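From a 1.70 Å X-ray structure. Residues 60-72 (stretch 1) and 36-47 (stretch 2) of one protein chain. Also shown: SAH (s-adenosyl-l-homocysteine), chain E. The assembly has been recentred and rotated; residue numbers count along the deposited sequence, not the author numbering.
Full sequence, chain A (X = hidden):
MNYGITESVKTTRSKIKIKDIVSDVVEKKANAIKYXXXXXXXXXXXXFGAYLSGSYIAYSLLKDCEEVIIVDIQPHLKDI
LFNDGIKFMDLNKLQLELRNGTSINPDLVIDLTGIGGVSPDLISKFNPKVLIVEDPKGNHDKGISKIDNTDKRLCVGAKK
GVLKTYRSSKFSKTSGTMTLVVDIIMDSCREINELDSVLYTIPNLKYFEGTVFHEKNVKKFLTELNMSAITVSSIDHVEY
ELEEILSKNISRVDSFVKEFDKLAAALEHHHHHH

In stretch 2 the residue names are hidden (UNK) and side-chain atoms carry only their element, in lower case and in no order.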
# COMPACT_ATOMS: atom_id res chain seq x y z
N SER A 60 5.75 -22.32 29.10
CA SER A 60 5.28 -21.26 29.99
C SER A 60 4.27 -21.77 31.01
O SER A 60 4.02 -21.08 32.01
CB SER A 60 4.66 -20.11 29.19
OG SER A 60 3.36 -20.43 28.71
N LEU A 61 3.67 -22.94 30.78
CA LEU A 61 2.70 -23.49 31.72
C LEU A 61 3.35 -24.24 32.88
O LEU A 61 2.66 -24.54 33.86
CB LEU A 61 1.75 -24.44 30.99
CG LEU A 61 0.88 -23.83 29.90
CD1 LEU A 61 0.18 -24.95 29.16
CD2 LEU A 61 -0.12 -22.84 30.47
N LEU A 62 4.64 -24.55 32.79
CA LEU A 62 5.29 -25.39 33.79
C LEU A 62 5.21 -24.80 35.19
O LEU A 62 5.17 -25.55 36.17
CB LEU A 62 6.74 -25.64 33.40
CG LEU A 62 6.93 -26.54 32.18
CD1 LEU A 62 8.36 -26.45 31.69
CD2 LEU A 62 6.58 -27.97 32.55
N LYS A 63 5.20 -23.47 35.30
CA LYS A 63 5.19 -22.85 36.62
C LYS A 63 3.96 -23.27 37.41
O LYS A 63 4.07 -23.71 38.56
CB LYS A 63 5.26 -21.33 36.48
CG LYS A 63 5.26 -20.58 37.82
CD LYS A 63 4.79 -19.15 37.64
CE LYS A 63 4.49 -18.49 38.97
NZ LYS A 63 3.96 -17.11 38.80
N ASP A 64 2.79 -23.15 36.81
CA ASP A 64 1.53 -23.38 37.51
C ASP A 64 0.89 -24.73 37.21
O ASP A 64 -0.12 -25.07 37.83
CB ASP A 64 0.54 -22.27 37.17
CG ASP A 64 0.94 -20.94 37.76
OD1 ASP A 64 1.75 -20.92 38.70
OD2 ASP A 64 0.42 -19.90 37.29
N CYS A 65 1.44 -25.50 36.28
CA CYS A 65 0.90 -26.80 35.91
C CYS A 65 1.90 -27.88 36.30
O CYS A 65 3.06 -27.84 35.89
CB CYS A 65 0.60 -26.87 34.41
SG CYS A 65 -0.61 -25.66 33.84
N GLU A 66 1.44 -28.84 37.11
CA GLU A 66 2.33 -29.90 37.60
C GLU A 66 2.88 -30.74 36.46
O GLU A 66 4.08 -31.04 36.41
CB GLU A 66 1.59 -30.78 38.60
CG GLU A 66 1.26 -30.10 39.92
CD GLU A 66 0.50 -31.00 40.88
OE1 GLU A 66 0.74 -32.23 40.86
OE2 GLU A 66 -0.33 -30.49 41.66
N GLU A 67 2.03 -31.10 35.51
CA GLU A 67 2.43 -31.87 34.34
C GLU A 67 1.92 -31.16 33.09
O GLU A 67 0.77 -30.71 33.06
CB GLU A 67 1.87 -33.29 34.39
CG GLU A 67 2.40 -34.21 33.29
CD GLU A 67 1.72 -35.58 33.31
OE1 GLU A 67 2.33 -36.55 32.82
OE2 GLU A 67 0.58 -35.67 33.82
N VAL A 68 2.78 -31.05 32.09
CA VAL A 68 2.43 -30.42 30.82
C VAL A 68 2.75 -31.40 29.71
O VAL A 68 3.89 -31.86 29.60
CB VAL A 68 3.15 -29.08 30.61
CG1 VAL A 68 2.76 -28.48 29.26
CG2 VAL A 68 2.82 -28.12 31.74
N ILE A 69 1.76 -31.70 28.88
CA ILE A 69 1.91 -32.62 27.76
C ILE A 69 1.60 -31.87 26.48
O ILE A 69 0.56 -31.21 26.37
CB ILE A 69 0.97 -33.82 27.89
CG1 ILE A 69 1.21 -34.55 29.22
CG2 ILE A 69 1.17 -34.75 26.70
CD1 ILE A 69 0.06 -35.42 29.64
N ILE A 70 2.50 -31.98 25.51
CA ILE A 70 2.26 -31.51 24.15
C ILE A 70 1.83 -32.70 23.32
O ILE A 70 2.48 -33.76 23.35
CB ILE A 70 3.53 -30.87 23.55
CG1 ILE A 70 3.67 -29.41 24.01
CG2 ILE A 70 3.52 -30.96 22.01
CD1 ILE A 70 3.10 -28.37 23.05
N VAL A 71 0.75 -32.54 22.56
CA VAL A 71 0.27 -33.57 21.65
C VAL A 71 0.35 -33.01 20.25
O VAL A 71 -0.12 -31.89 19.99
CB VAL A 71 -1.17 -34.02 21.97
CG1 VAL A 71 -1.65 -35.05 20.93
CG2 VAL A 71 -1.25 -34.58 23.38
N ASP A 72 0.95 -33.77 19.34
CA ASP A 72 0.96 -33.39 17.94
C ASP A 72 0.75 -34.62 17.08
O ASP A 72 1.25 -35.71 17.39
CB ASP A 72 2.26 -32.71 17.54
CG ASP A 72 2.07 -31.81 16.33
OD1 ASP A 72 1.95 -32.33 15.20
OD2 ASP A 72 1.99 -30.57 16.52
N UNK A 36 -5.17 -14.80 31.19
CA UNK A 36 -6.48 -15.43 31.23
C UNK A 36 -6.59 -16.41 32.39
O UNK A 36 -7.64 -16.51 33.04
c UNK A 36 -8.10 -16.76 29.81
c UNK A 36 -10.50 -16.57 29.59
c UNK A 36 -9.24 -15.98 29.70
c UNK A 36 -8.23 -18.13 29.81
c UNK A 36 -6.75 -16.12 29.90
c UNK A 36 -9.48 -18.72 29.71
c UNK A 36 -10.61 -17.94 29.60
N UNK A 37 -5.51 -17.15 32.68
CA UNK A 37 -5.54 -18.20 33.69
C UNK A 37 -5.51 -17.66 35.12
O UNK A 37 -5.78 -18.42 36.06
c UNK A 37 -5.82 -20.82 32.16
c UNK A 37 -3.34 -20.97 32.03
c UNK A 37 -4.52 -20.03 32.18
c UNK A 37 -4.40 -19.19 33.46
N UNK A 38 -5.16 -16.40 35.31
CA UNK A 38 -5.31 -15.74 36.61
C UNK A 38 -4.61 -16.49 37.74
O UNK A 38 -5.06 -16.51 38.89
c UNK A 38 -9.01 -14.61 36.15
o UNK A 38 -9.66 -13.78 35.49
o UNK A 38 -9.54 -15.41 36.95
c UNK A 38 -7.51 -14.68 35.92
c UNK A 38 -6.79 -15.56 36.93
N UNK A 39 -3.45 -17.08 37.42
CA UNK A 39 -2.66 -17.76 38.43
C UNK A 39 -3.20 -19.08 38.90
O UNK A 39 -2.67 -19.64 39.87
N UNK A 40 -4.25 -19.60 38.26
CA UNK A 40 -4.78 -20.90 38.64
C UNK A 40 -3.75 -21.99 38.41
O UNK A 40 -3.01 -21.97 37.42
c UNK A 40 -8.16 -22.66 37.76
c UNK A 40 -6.75 -22.50 38.30
c UNK A 40 -6.07 -21.20 37.86
o UNK A 40 -8.67 -21.75 37.07
o UNK A 40 -8.78 -23.71 38.04
N UNK A 41 -3.68 -22.93 39.34
CA UNK A 41 -2.77 -24.05 39.25
C UNK A 41 -3.53 -25.29 38.79
O UNK A 41 -4.70 -25.47 39.11
c UNK A 41 -1.10 -23.21 40.98
o UNK A 41 0.28 -22.51 42.78
c UNK A 41 -2.10 -24.30 40.61
o UNK A 41 -0.96 -24.28 43.10
c UNK A 41 -0.56 -23.34 42.39
N UNK A 42 -2.84 -26.13 38.02
CA UNK A 42 -3.45 -27.27 37.36
C UNK A 42 -2.58 -28.50 37.57
O UNK A 42 -1.36 -28.41 37.65
c UNK A 42 -4.52 -25.84 35.54
c UNK A 42 -6.70 -24.90 35.13
c UNK A 42 -3.64 -27.02 35.85
c UNK A 42 -4.77 -23.49 35.10
c UNK A 42 -3.97 -24.58 35.38
c UNK A 42 -6.13 -23.64 34.96
c UNK A 42 -5.89 -25.99 35.41
N UNK A 43 -3.24 -29.66 37.62
CA UNK A 43 -2.51 -30.92 37.79
C UNK A 43 -1.95 -31.41 36.46
O UNK A 43 -0.83 -31.93 36.42
c UNK A 43 -3.67 -31.80 39.88
c UNK A 43 -3.43 -31.98 38.39
n UNK A 43 -5.35 -31.41 42.43
c UNK A 43 -4.85 -32.71 41.91
c UNK A 43 -4.76 -32.74 40.39
N UNK A 44 -2.70 -31.24 35.38
CA UNK A 44 -2.28 -31.78 34.09
C UNK A 44 -2.82 -30.91 32.96
O UNK A 44 -4.03 -30.79 32.79
c UNK A 44 -2.35 -33.86 32.62
c UNK A 44 -2.76 -33.21 33.93
n UNK A 44 -2.11 -36.25 32.71
o UNK A 44 -4.11 -35.40 32.16
c UNK A 44 -2.93 -35.24 32.47
N UNK A 45 -1.91 -30.32 32.19
CA UNK A 45 -2.27 -29.52 31.03
C UNK A 45 -1.91 -30.30 29.77
O UNK A 45 -0.83 -30.88 29.68
c UNK A 45 -1.54 -28.18 31.04
N UNK A 46 -2.83 -30.31 28.81
CA UNK A 46 -2.57 -30.89 27.50
C UNK A 46 -2.70 -29.79 26.46
O UNK A 46 -3.71 -29.08 26.41
c UNK A 46 -3.18 -33.22 28.14
c UNK A 46 -3.87 -34.54 27.83
c UNK A 46 -3.52 -32.06 27.20
c UNK A 46 -3.41 -32.49 25.73
N UNK A 47 -1.65 -29.63 25.66
CA UNK A 47 -1.58 -28.62 24.61
C UNK A 47 -1.51 -29.35 23.27
O UNK A 47 -0.59 -30.15 23.05
c UNK A 47 -0.41 -27.05 26.17
c UNK A 47 -0.36 -27.71 24.80
c UNK A 47 -0.28 -26.68 23.68
N SAH E . -1.73 -21.59 15.49
CA SAH E . -0.32 -22.08 15.51
CB SAH E . -0.05 -22.89 14.24
CG SAH E . -0.64 -24.29 14.33
SD SAH E . -0.20 -25.29 12.93
C SAH E . 0.66 -20.95 15.58
O SAH E . 1.89 -21.22 15.58
OXT SAH E . 0.21 -19.80 15.62
C5' SAH E . -0.94 -26.84 13.36
C4' SAH E . -0.11 -27.64 14.36
O4' SAH E . -0.97 -28.59 15.00
C3' SAH E . 0.97 -28.46 13.67
O3' SAH E . 2.08 -28.68 14.55
C2' SAH E . 0.23 -29.73 13.36
O2' SAH E . 1.07 -30.86 13.12
C1' SAH E . -0.61 -29.92 14.60
N9 SAH E . -1.86 -30.66 14.38
C8 SAH E . -2.69 -30.56 13.32
N7 SAH E . -3.76 -31.38 13.50
C5 SAH E . -3.61 -31.98 14.69
C6 SAH E . -4.38 -32.95 15.50
N6 SAH E . -5.55 -33.44 15.03
N1 SAH E . -3.87 -33.31 16.69
C2 SAH E . -2.72 -32.82 17.17
N3 SAH E . -1.96 -31.94 16.50
C4 SAH E . -2.36 -31.50 15.28
O HOH W 1 -0.14 -19.39 40.77
O HOH W 2 -1.62 -20.23 35.71
O HOH W 3 2.57 -21.87 41.14

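Position 36, in a helix that begins earlier in the chain, carries one carbon and then a ring of six; it lies out of reach of stretch 1 and is Phe36. Position 37 has four carbons forked at the second, hence Leu37, whose CD1 lies 4.0 Å from CD2 of Leu61. At position 38 three carbons end in two oxygens; its CA-to-CB bond points away from stretch 1, and the side chain makes no contact with it; the residue is Glu38. Position 39 has no side-chain atoms and a phi of 74°, which favours glycine: Gly39. Its carbonyl accepts a hydrogen bond from a water that also donates to OD1 of Asp64. Position 40 has three carbons, the third carrying two oxygens, on a CA-to-CB bond that points away from stretch 1: Glu40; it closes a type I' turn through its N and the O of Leu37, 2.9 Å apart.

Position 41 repeats the carboxylate pattern, so it is Glu41, and a water donates to both its OE2 and Asp64 OD1, joining two acids that could not bond directly without a proton. Position 42 bears one carbon and a six-carbon ring without oxygen: Phe42. Its CD2 lies 3.9 Å from SG of Cys65, which approaches the ring obliquely. At position 43 four carbons in a row end in nitrogen, identifying Lys43; its aliphatic CG passes 4.0 Å from Glu66 OE2.

Position 44 has three carbons, the last holding one oxygen and one nitrogen, which defines Gln44. Its NE2 donates to Glu67 OE2 at 3.0 Å, an almost linear bond. Position 45 has a single carbon, so it is Ala45, and its CB contacts Cys65 SG at 3.9 Å and Leu61 CD1 at 4.1 Å. Position 46, four carbons forked at the first with one longer arm, is Ile46; CG2 meets CG2 of Val71 at 3.8 Å. Position 47 has one carbon carrying two others: Val47, with CG2 3.7 Å from Leu61 CD1 and CG1 3.8 Å from Ile70 CD1.

The contact is a parallel strand pairing. Ala45 N donates to Glu67 O and Ala45 O accepts from Ile69 N, both at 2.8 Å; Val47 likewise bonds through N to Ile69 O and through O to Val71 N, again at 2.8 Å. Each of these two residues thus bridges alternate residues of stretch 1. Side chains of Phe42, Ala45 and Val47 share one sheet face with Cys65, Val68 and Ile70, while Gln44 and Ile46 lie with Glu67 and Ile69 on the other. Before the strands, waters link the turn to Asp64.

Stretch 2 36-47: FLEGEEFKQAIV
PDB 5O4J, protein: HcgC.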